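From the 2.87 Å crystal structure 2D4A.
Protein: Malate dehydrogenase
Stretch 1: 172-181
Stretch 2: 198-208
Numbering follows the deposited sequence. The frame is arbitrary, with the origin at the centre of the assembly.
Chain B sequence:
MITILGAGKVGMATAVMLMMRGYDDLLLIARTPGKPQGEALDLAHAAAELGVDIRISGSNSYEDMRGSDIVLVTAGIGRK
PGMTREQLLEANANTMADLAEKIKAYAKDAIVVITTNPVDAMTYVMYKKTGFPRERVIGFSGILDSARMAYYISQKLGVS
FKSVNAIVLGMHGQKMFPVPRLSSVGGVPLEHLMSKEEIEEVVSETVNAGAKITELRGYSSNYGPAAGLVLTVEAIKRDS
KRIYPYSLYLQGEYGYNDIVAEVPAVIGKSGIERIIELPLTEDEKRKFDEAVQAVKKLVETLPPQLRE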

# COMPACT_ATOMS: atom_id res chain seq x y z
N HIS B 172 -16.32 26.79 0.75
CA HIS B 172 -16.96 25.50 0.97
C HIS B 172 -18.43 25.58 1.33
O HIS B 172 -18.80 25.41 2.50
CB HIS B 172 -16.20 24.74 2.05
CG HIS B 172 -16.33 23.25 1.94
ND1 HIS B 172 -16.57 22.44 3.02
CD2 HIS B 172 -16.23 22.43 0.86
CE1 HIS B 172 -16.63 21.18 2.62
NE2 HIS B 172 -16.43 21.15 1.31
N GLY B 173 -19.27 25.83 0.34
CA GLY B 173 -20.70 25.92 0.59
C GLY B 173 -21.46 26.28 -0.66
O GLY B 173 -20.99 26.04 -1.78
N GLN B 174 -22.62 26.90 -0.47
CA GLN B 174 -23.49 27.32 -1.57
C GLN B 174 -22.77 28.02 -2.73
O GLN B 174 -23.03 27.72 -3.90
CB GLN B 174 -24.60 28.23 -1.01
CG GLN B 174 -24.16 29.10 0.18
CD GLN B 174 -25.04 30.35 0.41
OE1 GLN B 174 -26.26 30.25 0.58
NE2 GLN B 174 -24.40 31.52 0.43
N LYS B 175 -21.87 28.95 -2.43
CA LYS B 175 -21.16 29.67 -3.49
C LYS B 175 -19.86 29.05 -4.03
O LYS B 175 -19.00 29.75 -4.58
CB LYS B 175 -20.92 31.12 -3.06
CG LYS B 175 -22.14 32.03 -3.28
CD LYS B 175 -23.39 31.50 -2.59
CE LYS B 175 -24.61 32.37 -2.87
NZ LYS B 175 -25.81 31.91 -2.10
N MET B 176 -19.71 27.75 -3.86
CA MET B 176 -18.54 27.06 -4.38
C MET B 176 -18.85 26.94 -5.87
O MET B 176 -19.98 26.59 -6.23
CB MET B 176 -18.42 25.66 -3.75
CG MET B 176 -17.20 24.81 -4.18
SD MET B 176 -17.36 23.83 -5.73
CE MET B 176 -18.82 22.81 -5.41
N PHE B 177 -17.90 27.27 -6.74
CA PHE B 177 -18.14 27.14 -8.17
C PHE B 177 -16.96 26.47 -8.86
O PHE B 177 -15.81 26.61 -8.43
CB PHE B 177 -18.43 28.50 -8.82
CG PHE B 177 -17.23 29.39 -8.93
CD1 PHE B 177 -16.60 29.60 -10.16
CD2 PHE B 177 -16.73 30.03 -7.80
CE1 PHE B 177 -15.50 30.45 -10.26
CE2 PHE B 177 -15.63 30.88 -7.88
CZ PHE B 177 -15.01 31.08 -9.11
N PRO B 178 -17.24 25.70 -9.92
CA PRO B 178 -16.29 24.96 -10.74
C PRO B 178 -15.88 25.83 -11.91
O PRO B 178 -16.55 26.82 -12.20
CB PRO B 178 -17.12 23.80 -11.23
CG PRO B 178 -18.40 24.53 -11.58
CD PRO B 178 -18.62 25.36 -10.32
N VAL B 179 -14.81 25.46 -12.59
CA VAL B 179 -14.35 26.24 -13.73
C VAL B 179 -14.27 25.30 -14.95
O VAL B 179 -13.18 24.91 -15.37
CB VAL B 179 -12.98 26.87 -13.43
CG1 VAL B 179 -12.57 27.83 -14.53
CG2 VAL B 179 -13.05 27.60 -12.10
N PRO B 180 -15.43 24.94 -15.52
CA PRO B 180 -15.51 24.04 -16.68
C PRO B 180 -14.55 24.40 -17.82
O PRO B 180 -14.04 23.53 -18.52
CB PRO B 180 -16.98 24.16 -17.10
CG PRO B 180 -17.67 24.40 -15.81
CD PRO B 180 -16.78 25.42 -15.15
N ARG B 181 -14.31 25.69 -17.99
CA ARG B 181 -13.41 26.16 -19.03
C ARG B 181 -12.02 25.58 -18.78
O ARG B 181 -11.25 25.34 -19.70
CB ARG B 181 -13.33 27.69 -18.99
CG ARG B 181 -12.47 28.33 -20.06
CD ARG B 181 -12.62 29.84 -19.98
NE ARG B 181 -11.93 30.38 -18.82
CZ ARG B 181 -10.63 30.64 -18.79
NH1 ARG B 181 -9.89 30.41 -19.87
NH2 ARG B 181 -10.08 31.12 -17.69
N GLU B 198 -26.19 20.00 -18.26
CA GLU B 198 -25.62 18.82 -17.62
C GLU B 198 -24.55 19.20 -16.60
O GLU B 198 -24.42 18.57 -15.55
CB GLU B 198 -25.01 17.89 -18.68
CG GLU B 198 -25.99 17.43 -19.73
CD GLU B 198 -25.49 16.23 -20.49
OE1 GLU B 198 -25.29 15.17 -19.85
OE2 GLU B 198 -25.29 16.33 -21.71
N ILE B 199 -23.78 20.24 -16.92
CA ILE B 199 -22.72 20.71 -16.05
C ILE B 199 -23.27 21.30 -14.76
O ILE B 199 -22.68 21.13 -13.70
CB ILE B 199 -21.88 21.76 -16.77
CG1 ILE B 199 -21.24 21.14 -18.01
CG2 ILE B 199 -20.82 22.32 -15.83
CD1 ILE B 199 -20.45 22.10 -18.85
N GLU B 200 -24.40 21.99 -14.85
CA GLU B 200 -25.00 22.60 -13.67
C GLU B 200 -25.73 21.55 -12.86
O GLU B 200 -26.07 21.77 -11.70
CB GLU B 200 -25.97 23.70 -14.09
CG GLU B 200 -25.45 24.52 -15.25
CD GLU B 200 -25.89 25.96 -15.20
OE1 GLU B 200 -26.85 26.28 -14.47
OE2 GLU B 200 -25.27 26.78 -15.92
N GLU B 201 -25.95 20.40 -13.48
CA GLU B 201 -26.60 19.29 -12.82
C GLU B 201 -25.57 18.71 -11.85
O GLU B 201 -25.83 18.56 -10.65
CB GLU B 201 -27.03 18.25 -13.85
CG GLU B 201 -28.26 17.43 -13.48
CD GLU B 201 -29.11 17.08 -14.69
OE1 GLU B 201 -29.58 18.02 -15.38
OE2 GLU B 201 -29.30 15.87 -14.97
N VAL B 202 -24.37 18.43 -12.36
CA VAL B 202 -23.30 17.90 -11.53
C VAL B 202 -22.85 18.92 -10.48
O VAL B 202 -22.42 18.54 -9.38
CB VAL B 202 -22.09 17.43 -12.40
CG1 VAL B 202 -22.24 15.98 -12.78
CG2 VAL B 202 -22.00 18.26 -13.66
N VAL B 203 -22.94 20.21 -10.80
CA VAL B 203 -22.56 21.26 -9.85
C VAL B 203 -23.57 21.27 -8.70
O VAL B 203 -23.23 21.62 -7.57
CB VAL B 203 -22.52 22.68 -10.52
CG1 VAL B 203 -22.26 23.75 -9.47
CG2 VAL B 203 -21.42 22.73 -11.58
N SER B 204 -24.82 20.89 -8.98
CA SER B 204 -25.84 20.83 -7.94
C SER B 204 -25.55 19.64 -7.03
O SER B 204 -25.53 19.77 -5.80
CB SER B 204 -27.24 20.68 -8.54
OG SER B 204 -27.68 21.90 -9.11
N GLU B 205 -25.33 18.48 -7.65
CA GLU B 205 -25.02 17.25 -6.92
C GLU B 205 -23.84 17.47 -5.99
O GLU B 205 -23.81 16.95 -4.88
CB GLU B 205 -24.66 16.12 -7.89
CG GLU B 205 -25.79 15.64 -8.78
CD GLU B 205 -26.94 14.99 -8.03
OE1 GLU B 205 -27.84 14.43 -8.70
OE2 GLU B 205 -26.96 15.04 -6.78
N THR B 206 -22.86 18.24 -6.46
CA THR B 206 -21.65 18.53 -5.71
C THR B 206 -21.87 19.50 -4.56
O THR B 206 -21.50 19.22 -3.41
CB THR B 206 -20.56 19.11 -6.64
OG1 THR B 206 -20.31 18.18 -7.70
CG2 THR B 206 -19.28 19.35 -5.87
N VAL B 207 -22.47 20.64 -4.85
CA VAL B 207 -22.75 21.64 -3.83
C VAL B 207 -23.72 21.07 -2.79
O VAL B 207 -23.61 21.39 -1.62
CB VAL B 207 -23.39 22.92 -4.45
CG1 VAL B 207 -23.75 23.91 -3.35
CG2 VAL B 207 -22.44 23.57 -5.44
N ASN B 208 -24.65 20.22 -3.23
CA ASN B 208 -25.65 19.63 -2.32
C ASN B 208 -25.31 18.23 -1.82
O ASN B 208 -26.08 17.64 -1.07
CB ASN B 208 -27.01 19.57 -3.00
CG ASN B 208 -27.58 20.93 -3.30
OD1 ASN B 208 -28.22 21.13 -4.33
ND2 ASN B 208 -27.37 21.89 -2.40

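The contact between the extended segment and the helix is apolar, and no hydrogen bond crosses it. At its centre lie Met-176 and Pro-178, alternate residues of the segment whose CA-to-CB bonds point toward the helix, while that of Phe-177 between them points away. This alternation is what an extended backbone imposes. The CG atom of Pro-178 packs against CG2 of Val-203 at 3.5 Å, a close van der Waals contact. The pairing suits both residues: the proline ring is compact and nearly rigid, and the valine, with chi1 in the t well, offers a branched surface close to the helix backbone.

Met-176 reaches farther. With chi1 t and chi2 and chi3 both m, its unbranched chain brings the terminal methyl to the helix, where CE lies 3.5 Å from CG2 of Thr-206 and 3.7 Å from CG2 of Val-207. A flexible thioether can fit its methyl against two neighbouring residues in this way. Thr-206 presents a methyl to the sulfur-bearing chain, while its hydroxyl is satisfied within the helix: OG1 donates to the backbone O of Val-202 at 2.7 Å. A threonine can therefore be buried here without leaving its hydroxyl unpaired.

Toward the start of the helical stretch, Pro-180 and Ile-199 extend the apolar surface, with CG of the proline 3.8 Å from CG2 of the isoleucine. Both are buried. Ile-199, Val-203 and Val-207 are spaced four residues apart, so the helix brings all three to the same side, and they meet Pro-180, Pro-178 and the turn around Gln-174 in succession. The chain directions are thus opposed. Backbone bonds from Val-203 N to Ile-199 O, 3.1 Å, and from Val-207 N to Val-203 O, 3.0 Å, hold this row in register.

At the other end, Val-207 gives up more area to the contact than any other residue, 67 Å² of the 327 Å² buried in all. Its CG1 lies 3.8 Å from O of Gly-173 and 3.9 Å from CA of Gln-174, so here the valine packs on main chain. Gly-173 opens a type I turn closed by the bond from Met-176 N to Gly-173 O, 3.0 Å, which gives that carbonyl a polar partner despite its methyl neighbour. Gln-174 and Lys-175, within the turn, direct their CA-to-CB bonds away from the helix; Gln-174 still touches it through its backbone, whereas Lys-175 takes no part in the contact. On the helix, Ser-204 lies outside the contact and is exposed, its OG donating a hydrogen bond to O of Glu-200 at 3.1 Å.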